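Local coordinates for protein Non-sulfated chondroitin lyase E66 (Autographa californica nucleopolyhedrovirus, PDB 3VSN) that cleaves non-sulfated chondroitin as a lyase of the viral envelope, is essential for oral infectivity and may digest the chondroitin barrier of the host midgut's peritrophic matrix, at residues Ser332-Gly337 against Tyr449-Phe454; Arg366-Arg371 against Tyr554-Glu559; Arg372-Asn377 against Thr505-Val510. All blocks are in the same frame, centred on the assembly; numbering follows the deposited sequence.

Contact 1: residues Ser332-Gly337 against Tyr449-Phe454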
loop_
_atom_site.group_PDB
_atom_site.type_symbol
_atom_site.label_atom_id
_atom_site.label_comp_id
_atom_site.label_asym_id
_atom_site.label_seq_id
_atom_site.Cartn_x
_atom_site.Cartn_y
_atom_site.Cartn_z
ATOM N N SER A 332 6.564 -10.395 -9.406
ATOM C CA SER A 332 7.390 -11.227 -10.259
ATOM C C SER A 332 8.460 -10.370 -10.931
ATOM O O SER A 332 8.576 -9.171 -10.653
ATOM C CB SER A 332 6.528 -11.948 -11.304
ATOM O OG SER A 332 6.154 -11.074 -12.356
ATOM N N LYS A 333 9.241 -10.992 -11.810
ATOM C CA LYS A 333 10.233 -10.266 -12.601
ATOM C C LYS A 333 9.572 -9.271 -13.565
ATOM O O LYS A 333 10.199 -8.299 -13.977
ATOM C CB LYS A 333 11.127 -11.245 -13.372
ATOM C CG LYS A 333 12.012 -12.110 -12.480
ATOM C CD LYS A 333 12.841 -13.102 -13.284
ATOM C CE LYS A 333 13.597 -14.040 -12.351
ATOM N NZ LYS A 333 14.316 -15.115 -13.090
ATOM N N THR A 334 8.304 -9.510 -13.904
ATOM C CA THR A 334 7.623 -8.720 -14.935
ATOM C C THR A 334 6.460 -7.856 -14.449
ATOM O O THR A 334 6.138 -6.844 -15.082
ATOM C CB THR A 334 7.129 -9.606 -16.102
ATOM O OG1 THR A 334 6.250 -10.623 -15.601
ATOM C CG2 THR A 334 8.307 -10.246 -16.839
ATOM N N TYR A 335 5.821 -8.240 -13.345
ATOM C CA TYR A 335 4.665 -7.474 -12.865
ATOM C C TYR A 335 4.461 -7.431 -11.353
ATOM O O TYR A 335 5.024 -8.229 -10.604
ATOM C CB TYR A 335 3.371 -7.903 -13.584
ATOM C CG TYR A 335 2.702 -9.188 -13.114
ATOM C CD1 TYR A 335 2.930 -10.400 -13.772
ATOM C CD2 TYR A 335 1.802 -9.183 -12.044
ATOM C CE1 TYR A 335 2.297 -11.570 -13.367
ATOM C CE2 TYR A 335 1.171 -10.348 -11.628
ATOM C CZ TYR A 335 1.418 -11.537 -12.293
ATOM O OH TYR A 335 0.779 -12.689 -11.886
ATOM N N TYR A 336 3.668 -6.451 -10.931
ATOM C CA TYR A 336 3.113 -6.391 -9.589
ATOM C C TYR A 336 1.608 -6.547 -9.745
ATOM O O TYR A 336 0.989 -5.846 -10.544
ATOM C CB TYR A 336 3.443 -5.046 -8.920
ATOM C CG TYR A 336 2.619 -4.753 -7.677
ATOM C CD1 TYR A 336 3.029 -5.198 -6.422
ATOM C CD2 TYR A 336 1.423 -4.036 -7.761
ATOM C CE1 TYR A 336 2.274 -4.936 -5.285
ATOM C CE2 TYR A 336 0.659 -3.776 -6.635
ATOM C CZ TYR A 336 1.090 -4.224 -5.398
ATOM O OH TYR A 336 0.330 -3.966 -4.276
ATOM N N GLY A 337 1.024 -7.480 -9.003
ATOM C CA GLY A 337 -0.428 -7.656 -8.993
ATOM C C GLY A 337 -0.916 -7.823 -7.570
ATOM O O GLY A 337 -0.213 -8.397 -6.740
ATOM N N TYR A 449 -0.442 -15.650 -11.966
ATOM C CA TYR A 449 0.571 -16.629 -12.375
ATOM C C TYR A 449 1.619 -15.926 -13.249
ATOM O O TYR A 449 1.475 -14.743 -13.550
ATOM C CB TYR A 449 -0.095 -17.778 -13.152
ATOM C CG TYR A 449 -0.828 -17.301 -14.387
ATOM C CD1 TYR A 449 -2.159 -16.874 -14.315
ATOM C CD2 TYR A 449 -0.183 -17.239 -15.622
ATOM C CE1 TYR A 449 -2.824 -16.410 -15.443
ATOM C CE2 TYR A 449 -0.838 -16.775 -16.752
ATOM C CZ TYR A 449 -2.156 -16.371 -16.660
ATOM O OH TYR A 449 -2.806 -15.922 -17.789
ATOM N N ASP A 450 2.672 -16.633 -13.654
ATOM C CA ASP A 450 3.624 -16.062 -14.612
ATOM C C ASP A 450 3.132 -16.382 -16.032
ATOM O O ASP A 450 3.089 -17.553 -16.384
ATOM C CB ASP A 450 5.031 -16.645 -14.395
ATOM C CG ASP A 450 5.577 -16.386 -12.991
ATOM O OD1 ASP A 450 5.322 -15.310 -12.413
ATOM O OD2 ASP A 450 6.296 -17.258 -12.468
ATOM N N HIS A 451 2.751 -15.393 -16.855
ATOM C CA HIS A 451 2.846 -13.955 -16.591
ATOM C C HIS A 451 1.520 -13.278 -16.824
ATOM O O HIS A 451 1.371 -12.464 -17.751
ATOM C CB HIS A 451 3.880 -13.327 -17.517
ATOM C CG HIS A 451 5.274 -13.884 -17.353
ATOM N ND1 HIS A 451 6.225 -13.248 -16.647
ATOM C CD2 HIS A 451 5.859 -15.050 -17.841
ATOM C CE1 HIS A 451 7.362 -13.970 -16.675
ATOM N NE2 HIS A 451 7.135 -15.073 -17.406
ATOM N N GLY A 452 0.532 -13.601 -16.001
ATOM C CA GLY A 452 -0.795 -13.043 -16.204
ATOM C C GLY A 452 -1.743 -13.201 -15.039
ATOM O O GLY A 452 -1.347 -13.592 -13.945
ATOM N N MET A 453 -3.012 -12.905 -15.300
ATOM C CA MET A 453 -4.040 -12.884 -14.276
ATOM C C MET A 453 -5.366 -13.269 -14.908
ATOM O O MET A 453 -5.770 -12.674 -15.904
ATOM C CB MET A 453 -4.152 -11.482 -13.665
ATOM C CG MET A 453 -5.172 -11.366 -12.538
ATOM S SD MET A 453 -5.853 -9.701 -12.365
ATOM C CE MET A 453 -6.992 -9.689 -13.753
ATOM N N PHE A 454 -6.025 -14.262 -14.320
ATOM C CA PHE A 454 -7.365 -14.685 -14.708
ATOM C C PHE A 454 -8.369 -14.056 -13.742
ATOM O O PHE A 454 -8.130 -14.024 -12.536
ATOM C CB PHE A 454 -7.438 -16.218 -14.654
ATOM C CG PHE A 454 -8.833 -16.781 -14.640
ATOM C CD1 PHE A 454 -9.483 -17.050 -13.431
ATOM C CD2 PHE A 454 -9.482 -17.086 -15.829
ATOM C CE1 PHE A 454 -10.759 -17.592 -13.417
ATOM C CE2 PHE A 454 -10.756 -17.629 -15.821
ATOM C CZ PHE A 454 -11.398 -17.882 -14.617
HETATM O O HOH W 1 5.156 -13.020 -13.945
#

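Contact 2: residues Arg366-Arg371 against Tyr554-Glu559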
loop_
_atom_site.group_PDB
_atom_site.type_symbol
_atom_site.label_atom_id
_atom_site.label_comp_id
_atom_site.label_asym_id
_atom_site.label_seq_id
_atom_site.Cartn_x
_atom_site.Cartn_y
_atom_site.Cartn_z
ATOM N N ARG A 366 -8.840 -5.415 -10.189
ATOM C CA ARG A 366 -8.291 -6.718 -10.557
ATOM C C ARG A 366 -7.326 -6.487 -11.707
ATOM O O ARG A 366 -7.678 -6.645 -12.878
ATOM C CB ARG A 366 -9.408 -7.690 -10.972
ATOM C CG ARG A 366 -10.515 -7.881 -9.942
ATOM C CD ARG A 366 -10.021 -8.634 -8.717
ATOM N NE ARG A 366 -11.122 -9.010 -7.831
ATOM C CZ ARG A 366 -11.554 -8.270 -6.811
ATOM N NH1 ARG A 366 -10.987 -7.099 -6.535
ATOM N NH2 ARG A 366 -12.562 -8.703 -6.068
ATOM N N ARG A 367 -6.108 -6.089 -11.358
ATOM C CA ARG A 367 -5.168 -5.530 -12.324
ATOM C C ARG A 367 -3.737 -5.978 -12.028
ATOM O O ARG A 367 -3.354 -6.173 -10.867
ATOM C CB ARG A 367 -5.278 -3.992 -12.314
ATOM C CG ARG A 367 -4.217 -3.239 -13.107
ATOM C CD ARG A 367 -4.386 -3.347 -14.619
ATOM N NE ARG A 367 -3.236 -2.748 -15.296
ATOM C CZ ARG A 367 -3.120 -1.457 -15.604
ATOM N NH1 ARG A 367 -4.100 -0.604 -15.322
ATOM N NH2 ARG A 367 -2.020 -1.015 -16.205
ATOM N N ILE A 368 -2.971 -6.177 -13.092
ATOM C CA ILE A 368 -1.532 -6.341 -12.984
ATOM C C ILE A 368 -0.886 -5.130 -13.646
ATOM O O ILE A 368 -1.403 -4.601 -14.636
ATOM C CB ILE A 368 -1.032 -7.665 -13.611
ATOM C CG1 ILE A 368 -1.323 -7.724 -15.122
ATOM C CG2 ILE A 368 -1.642 -8.850 -12.874
ATOM C CD1 ILE A 368 -0.860 -9.000 -15.805
ATOM N N TRP A 369 0.216 -4.673 -13.066
ATOM C CA TRP A 369 0.951 -3.551 -13.611
ATOM C C TRP A 369 2.307 -4.018 -14.030
ATOM O O TRP A 369 3.061 -4.564 -13.224
ATOM C CB TRP A 369 1.074 -2.434 -12.582
ATOM C CG TRP A 369 -0.223 -1.726 -12.271
ATOM C CD1 TRP A 369 -0.764 -0.622 -12.923
ATOM C CD2 TRP A 369 -1.181 -2.039 -11.199
ATOM N NE1 TRP A 369 -1.955 -0.247 -12.350
ATOM C CE2 TRP A 369 -2.261 -1.048 -11.311
ATOM C CE3 TRP A 369 -1.252 -3.003 -10.199
ATOM C CZ2 TRP A 369 -3.352 -1.046 -10.450
ATOM C CZ3 TRP A 369 -2.354 -2.988 -9.335
ATOM C CH2 TRP A 369 -3.379 -2.033 -9.462
ATOM N N ASN A 370 2.615 -3.814 -15.307
ATOM C CA ASN A 370 3.929 -4.121 -15.858
ATOM C C ASN A 370 4.981 -3.299 -15.117
ATOM O O ASN A 370 4.877 -2.075 -15.049
ATOM C CB ASN A 370 3.943 -3.802 -17.362
ATOM C CG ASN A 370 5.173 -4.340 -18.069
ATOM O OD1 ASN A 370 6.301 -4.166 -17.606
ATOM N ND2 ASN A 370 4.960 -4.990 -19.208
ATOM N N ARG A 371 5.982 -3.972 -14.554
ATOM C CA ARG A 371 7.013 -3.294 -13.759
ATOM C C ARG A 371 7.820 -2.276 -14.563
ATOM O O ARG A 371 8.387 -1.342 -13.997
ATOM C CB ARG A 371 7.934 -4.308 -13.080
ATOM C CG ARG A 371 7.255 -5.064 -11.946
ATOM C CD ARG A 371 8.220 -5.983 -11.222
ATOM N NE ARG A 371 9.267 -5.233 -10.524
ATOM C CZ ARG A 371 10.305 -5.791 -9.907
ATOM N NH1 ARG A 371 10.447 -7.113 -9.884
ATOM N NH2 ARG A 371 11.203 -5.021 -9.307
ATOM N N TYR A 554 -12.242 -12.551 -18.006
ATOM C CA TYR A 554 -11.160 -12.074 -18.851
ATOM C C TYR A 554 -9.808 -12.444 -18.248
ATOM O O TYR A 554 -9.732 -12.898 -17.106
ATOM C CB TYR A 554 -11.263 -10.552 -19.049
ATOM C CG TYR A 554 -11.006 -9.744 -17.792
ATOM C CD1 TYR A 554 -9.722 -9.294 -17.480
ATOM C CD2 TYR A 554 -12.047 -9.427 -16.917
ATOM C CE1 TYR A 554 -9.478 -8.555 -16.329
ATOM C CE2 TYR A 554 -11.816 -8.687 -15.766
ATOM C CZ TYR A 554 -10.530 -8.253 -15.478
ATOM O OH TYR A 554 -10.289 -7.519 -14.337
ATOM N N LYS A 555 -8.747 -12.248 -19.021
ATOM C CA LYS A 555 -7.399 -12.382 -18.488
ATOM C C LYS A 555 -6.526 -11.236 -18.974
ATOM O O LYS A 555 -6.794 -10.633 -20.022
ATOM C CB LYS A 555 -6.781 -13.743 -18.836
ATOM C CG LYS A 555 -6.328 -13.891 -20.273
ATOM C CD LYS A 555 -5.397 -15.084 -20.454
ATOM C CE LYS A 555 -4.780 -15.032 -21.841
ATOM N NZ LYS A 555 -4.177 -16.321 -22.277
ATOM N N LEU A 556 -5.500 -10.933 -18.189
ATOM C CA LEU A 556 -4.493 -9.954 -18.561
ATOM C C LEU A 556 -3.147 -10.670 -18.651
ATOM O O LEU A 556 -2.888 -11.589 -17.874
ATOM C CB LEU A 556 -4.433 -8.823 -17.525
ATOM C CG LEU A 556 -5.695 -7.980 -17.262
ATOM C CD1 LEU A 556 -5.442 -6.978 -16.142
ATOM C CD2 LEU A 556 -6.178 -7.261 -18.517
ATOM N N ASN A 557 -2.321 -10.263 -19.614
ATOM C CA ASN A 557 -0.948 -10.749 -19.761
ATOM C C ASN A 557 0.006 -9.589 -19.756
ATOM O O ASN A 557 -0.337 -8.510 -20.243
ATOM C CB ASN A 557 -0.740 -11.416 -21.124
ATOM C CG ASN A 557 -1.383 -12.767 -21.218
ATOM O OD1 ASN A 557 -1.195 -13.620 -20.354
ATOM N ND2 ASN A 557 -2.126 -12.982 -22.288
ATOM N N VAL A 558 1.216 -9.824 -19.258
ATOM C CA VAL A 558 2.323 -8.913 -19.501
ATOM C C VAL A 558 2.606 -8.955 -21.004
ATOM O O VAL A 558 2.711 -10.037 -21.594
ATOM C CB VAL A 558 3.592 -9.317 -18.720
ATOM C CG1 VAL A 558 4.753 -8.389 -19.061
ATOM C CG2 VAL A 558 3.327 -9.293 -17.221
ATOM N N GLU A 559 2.705 -7.779 -21.616
ATOM C CA GLU A 559 2.997 -7.680 -23.046
ATOM C C GLU A 559 4.265 -8.456 -23.379
ATOM O O GLU A 559 5.282 -8.322 -22.697
ATOM C CB GLU A 559 3.131 -6.216 -23.477
ATOM C CG GLU A 559 3.243 -6.036 -24.984
ATOM C CD GLU A 559 3.228 -4.587 -25.427
ATOM O OE1 GLU A 559 3.345 -3.680 -24.574
ATOM O OE2 GLU A 559 3.104 -4.357 -26.644
HETATM O O HOH W 2 6.666 -6.157 -21.287
#

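Contact 3: residues Arg372-Asn377 against Thr505-Val510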
loop_
_atom_site.group_PDB
_atom_site.type_symbol
_atom_site.label_atom_id
_atom_site.label_comp_id
_atom_site.label_asym_id
_atom_site.label_seq_id
_atom_site.Cartn_x
_atom_site.Cartn_y
_atom_site.Cartn_z
ATOM N N ARG A 372 7.851 -2.455 -15.882
ATOM C CA ARG A 372 8.505 -1.501 -16.777
ATOM C C ARG A 372 7.528 -0.517 -17.434
ATOM O O ARG A 372 7.927 0.324 -18.246
ATOM C CB ARG A 372 9.358 -2.242 -17.811
ATOM C CG ARG A 372 10.567 -2.929 -17.176
ATOM C CD ARG A 372 11.567 -3.474 -18.186
ATOM N NE ARG A 372 11.554 -2.718 -19.431
ATOM C CZ ARG A 372 11.464 -3.263 -20.640
ATOM N NH1 ARG A 372 11.414 -4.581 -20.793
ATOM N NH2 ARG A 372 11.449 -2.479 -21.704
ATOM N N GLY A 373 6.255 -0.601 -17.048
ATOM C CA GLY A 373 5.230 0.308 -17.558
ATOM C C GLY A 373 5.314 1.698 -16.948
ATOM O O GLY A 373 6.063 1.923 -15.997
ATOM N N ARG A 374 4.553 2.634 -17.506
ATOM C CA ARG A 374 4.431 3.970 -16.928
ATOM C C ARG A 374 3.586 3.887 -15.665
ATOM O O ARG A 374 2.564 3.196 -15.646
ATOM C CB ARG A 374 3.776 4.942 -17.917
ATOM C CG ARG A 374 4.678 5.447 -19.034
ATOM C CD ARG A 374 4.090 6.704 -19.675
ATOM N NE ARG A 374 4.539 6.969 -21.052
ATOM C CZ ARG A 374 4.644 6.066 -22.031
ATOM N NH1 ARG A 374 4.328 4.793 -21.828
ATOM N NH2 ARG A 374 5.060 6.442 -23.232
ATOM N N ILE A 375 4.012 4.569 -14.607
ATOM C CA ILE A 375 3.182 4.663 -13.411
ATOM C C ILE A 375 2.180 5.800 -13.617
ATOM O O ILE A 375 2.495 6.974 -13.417
ATOM C CB ILE A 375 4.004 4.846 -12.110
ATOM C CG1 ILE A 375 4.988 3.679 -11.935
ATOM C CG2 ILE A 375 3.074 4.947 -10.905
ATOM C CD1 ILE A 375 5.981 3.843 -10.801
ATOM N N ILE A 376 0.983 5.432 -14.054
ATOM C CA ILE A 376 -0.095 6.390 -14.263
ATOM C C ILE A 376 -0.988 6.328 -13.036
ATOM O O ILE A 376 -1.648 5.315 -12.807
ATOM C CB ILE A 376 -0.921 6.054 -15.525
ATOM C CG1 ILE A 376 -0.002 5.926 -16.747
ATOM C CG2 ILE A 376 -2.024 7.090 -15.743
ATOM C CD1 ILE A 376 -0.662 5.309 -17.964
ATOM N N ASN A 377 -0.990 7.393 -12.236
ATOM C CA ASN A 377 -1.825 7.424 -11.037
ATOM C C ASN A 377 -3.208 7.974 -11.364
ATOM O O ASN A 377 -3.393 8.619 -12.395
ATOM C CB ASN A 377 -1.164 8.234 -9.915
ATOM C CG ASN A 377 -1.494 7.696 -8.528
ATOM O OD1 ASN A 377 -2.333 6.807 -8.369
ATOM N ND2 ASN A 377 -0.829 8.241 -7.514
ATOM N N THR A 505 -3.952 -3.757 -26.177
ATOM C CA THR A 505 -2.786 -3.467 -25.349
ATOM C C THR A 505 -2.834 -2.050 -24.779
ATOM O O THR A 505 -3.174 -1.093 -25.486
ATOM C CB THR A 505 -1.484 -3.639 -26.166
ATOM O OG1 THR A 505 -1.464 -4.942 -26.763
ATOM C CG2 THR A 505 -0.246 -3.479 -25.285
ATOM N N PHE A 506 -2.507 -1.924 -23.497
ATOM C CA PHE A 506 -2.198 -0.619 -22.923
ATOM C C PHE A 506 -1.114 -0.720 -21.857
ATOM O O PHE A 506 -1.193 -1.567 -20.958
ATOM C CB PHE A 506 -3.440 0.078 -22.342
ATOM C CG PHE A 506 -3.145 1.450 -21.796
ATOM C CD1 PHE A 506 -2.816 2.492 -22.658
ATOM C CD2 PHE A 506 -3.156 1.693 -20.424
ATOM C CE1 PHE A 506 -2.516 3.754 -22.169
ATOM C CE2 PHE A 506 -2.858 2.958 -19.929
ATOM C CZ PHE A 506 -2.540 3.988 -20.805
ATOM N N ASN A 507 -0.106 0.144 -21.970
ATOM C CA ASN A 507 0.910 0.313 -20.925
ATOM C C ASN A 507 1.535 -1.018 -20.477
ATOM O O ASN A 507 1.647 -1.298 -19.276
ATOM C CB ASN A 507 0.299 1.078 -19.733
ATOM C CG ASN A 507 1.342 1.691 -18.822
ATOM O OD1 ASN A 507 2.496 1.869 -19.209
ATOM N ND2 ASN A 507 0.936 2.026 -17.599
ATOM N N GLY A 508 1.914 -1.841 -21.452
ATOM C CA GLY A 508 2.585 -3.119 -21.197
ATOM C C GLY A 508 1.704 -4.253 -20.689
ATOM O O GLY A 508 2.212 -5.254 -20.183
ATOM N N VAL A 509 0.388 -4.094 -20.822
ATOM C CA VAL A 509 -0.573 -5.115 -20.412
ATOM C C VAL A 509 -1.534 -5.396 -21.568
ATOM O O VAL A 509 -1.990 -4.471 -22.243
ATOM C CB VAL A 509 -1.352 -4.690 -19.143
ATOM C CG1 VAL A 509 -2.378 -5.743 -18.754
ATOM C CG2 VAL A 509 -0.394 -4.452 -17.982
ATOM N N VAL A 510 -1.824 -6.675 -21.790
ATOM C CA VAL A 510 -2.664 -7.124 -22.897
ATOM C C VAL A 510 -3.881 -7.859 -22.338
ATOM O O VAL A 510 -3.744 -8.657 -21.414
ATOM C CB VAL A 510 -1.871 -8.061 -23.837
ATOM C CG1 VAL A 510 -2.700 -8.468 -25.045
ATOM C CG2 VAL A 510 -0.577 -7.397 -24.284
#

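Contact 1: residues Ser332-Gly337 against Tyr449-Phe454
Tyr335 reaches from the start of strand 335-340 into the turn that joins strands 440-449 and 452-461, and its hydroxyl ends on the backbone of Tyr449. Its CB leads toward that turn, and with CG set between the backbone N and the carbonyl carbon (chi1 79°) the ring arrives with its edge toward Tyr449 O. CE1 lies 3.3 Å from Tyr449 O and 3.8 Å from Gly452 N, with CZ also close to the oxygen. At the tip, OH donates to Tyr449 O over 2.7 Å, standing above the carbonyl plane; Gly452 N, which closes the turn, reaches the same oxygen from the opposite face. That oxygen is therefore gripped by two donors, one from each sheet. The turn carries a cis peptide bond before His451, whose imidazole offers its edge to Thr334: ND1 and Thr334 OG1 are hydrogen-bonded at 2.8 Å, and either may be the donor. Ser332 OG accepts from the N atoms of Thr334 and Tyr335, an ST turn and ST motif that fix the bend before the strand. A water 2.7 Å from Ser332 OG donates to Asp450 OD1 at 2.8 Å, and Lys330 forms a salt bridge with that carboxylate. Polar groups thus do most of the joining: two hydrogen bonds and a water bridge tie Ser332-Tyr335 to turn 449-452, and the hydroxyl of buried Tyr335 has a main-chain acceptor.

Contact 2: residues Arg366-Arg371 against Tyr554-Glu559
This is a buried contact inside the beta-sandwich part of the protein, where two sheets pack face to face: strand 367-370, outermost in a four-stranded antiparallel sheet, lies over strand 550-558 of a seven-stranded one. The short strand axes run 13° apart and approach to 7.8 Å, a spacing filled by side chains. Ile368 and Leu556 supply the apolar middle, lying alongside each other with their ends pointing opposite ways. With its CG1 between the backbone N and the carbonyl carbon (chi1 62°), Ile368 sends CD1 across to Leu556 CB at 4.0 Å, and the same methyl lies near Val558 CG2. Met453 and Tyr335 also pack on Ile368. At one end, Tyr554 OH donates to Arg366 O over 3.1 Å, in the carbonyl plane and on a lone pair, so the Arg366 carbonyl is met by a side chain of the other sheet. Ile368 N is buried with no partner in the model. At the other end the amide of Asn370 meets Val558 through ND2, 3.4 Å from CG1; its OD1 accepts from Arg372 N and ND2 donates to Gly508 O. A second bond from Asn370 ND2, 2.9 Å long, runs to a water that donates to Glu559 O.

Contact 3: residues Arg372-Asn377 against Thr505-Val510
With CG anti to the backbone N (chi1 -161°) and OD1 turned back to nearly eclipse CA (chi2 19°), Asn507 lays its side chain along the main chain of Arg374 and bonds to it twice. It does so from the type I' beta turn of a hairpin, Phe506 to Val509, which joins strands 504-506 and 509-513 at the edge of the seven-stranded sheet. Asn507 and Gly508 occupy the two central positions, both with positive phi, and Phe506 and Val509 close the turn with a pair of backbone hydrogen bonds. Held there, the amide acts like a short piece of strand: OD1 accepts from Arg374 N at 2.8 Å, in the carbonyl plane and on a lone pair, while ND2 donates a hydrogen bond to Arg374 O. In the irregular loop 372-377 this two-point grip engages the N-H and C=O of one residue, and so both peptides flanking it. Gly373 fits closely beside it, its CA 3.6 Å from Asn507 OD1. Asp487 accepts from Asn507 N, holding the turn residue from its backbone side as well.

Beyond the amide, an apolar touch completes the contact. Ile376 points toward the hairpin and brings CD1 to 3.7 Å from Phe506 CZ, with Asn507 ND2 beside it. The Phe506 ring also has Asn507 CB over one face, offset toward the rim. Arg374 CB rests 3.6 Å from Asn507 OD1, and the rest of this exposed side chain runs on extended. Of the two hydrogen bonds made by the amide, the one from Asn507 ND2 to Arg374 O is the straighter, 2.8 Å long with an N-H...O angle of 173°.

Overall arrangement
Contacts 1 and 2 join two antiparallel sheets; in contact 3 the loop that follows strand 367-370 meets the hairpin whose strand 509-513 borders 550-558. Contacts 1 and 2 have centres about 7 Å apart and share both sheets: strands 335-340 and 367-370 are neighbours on one side, 452-461 and 550-558 on the other. Met453 O is 2.9 Å from Leu556 N, a probable hydrogen bond between them. Contact 3 lies about 9 Å from contact 2 centre to centre; Asn557 N and Val510 O, 2.8 Å apart, probably bond there. Contacts 1 and 3, about 13 Å apart between centres, do not touch. All three lie away from the annotated catalytic residues.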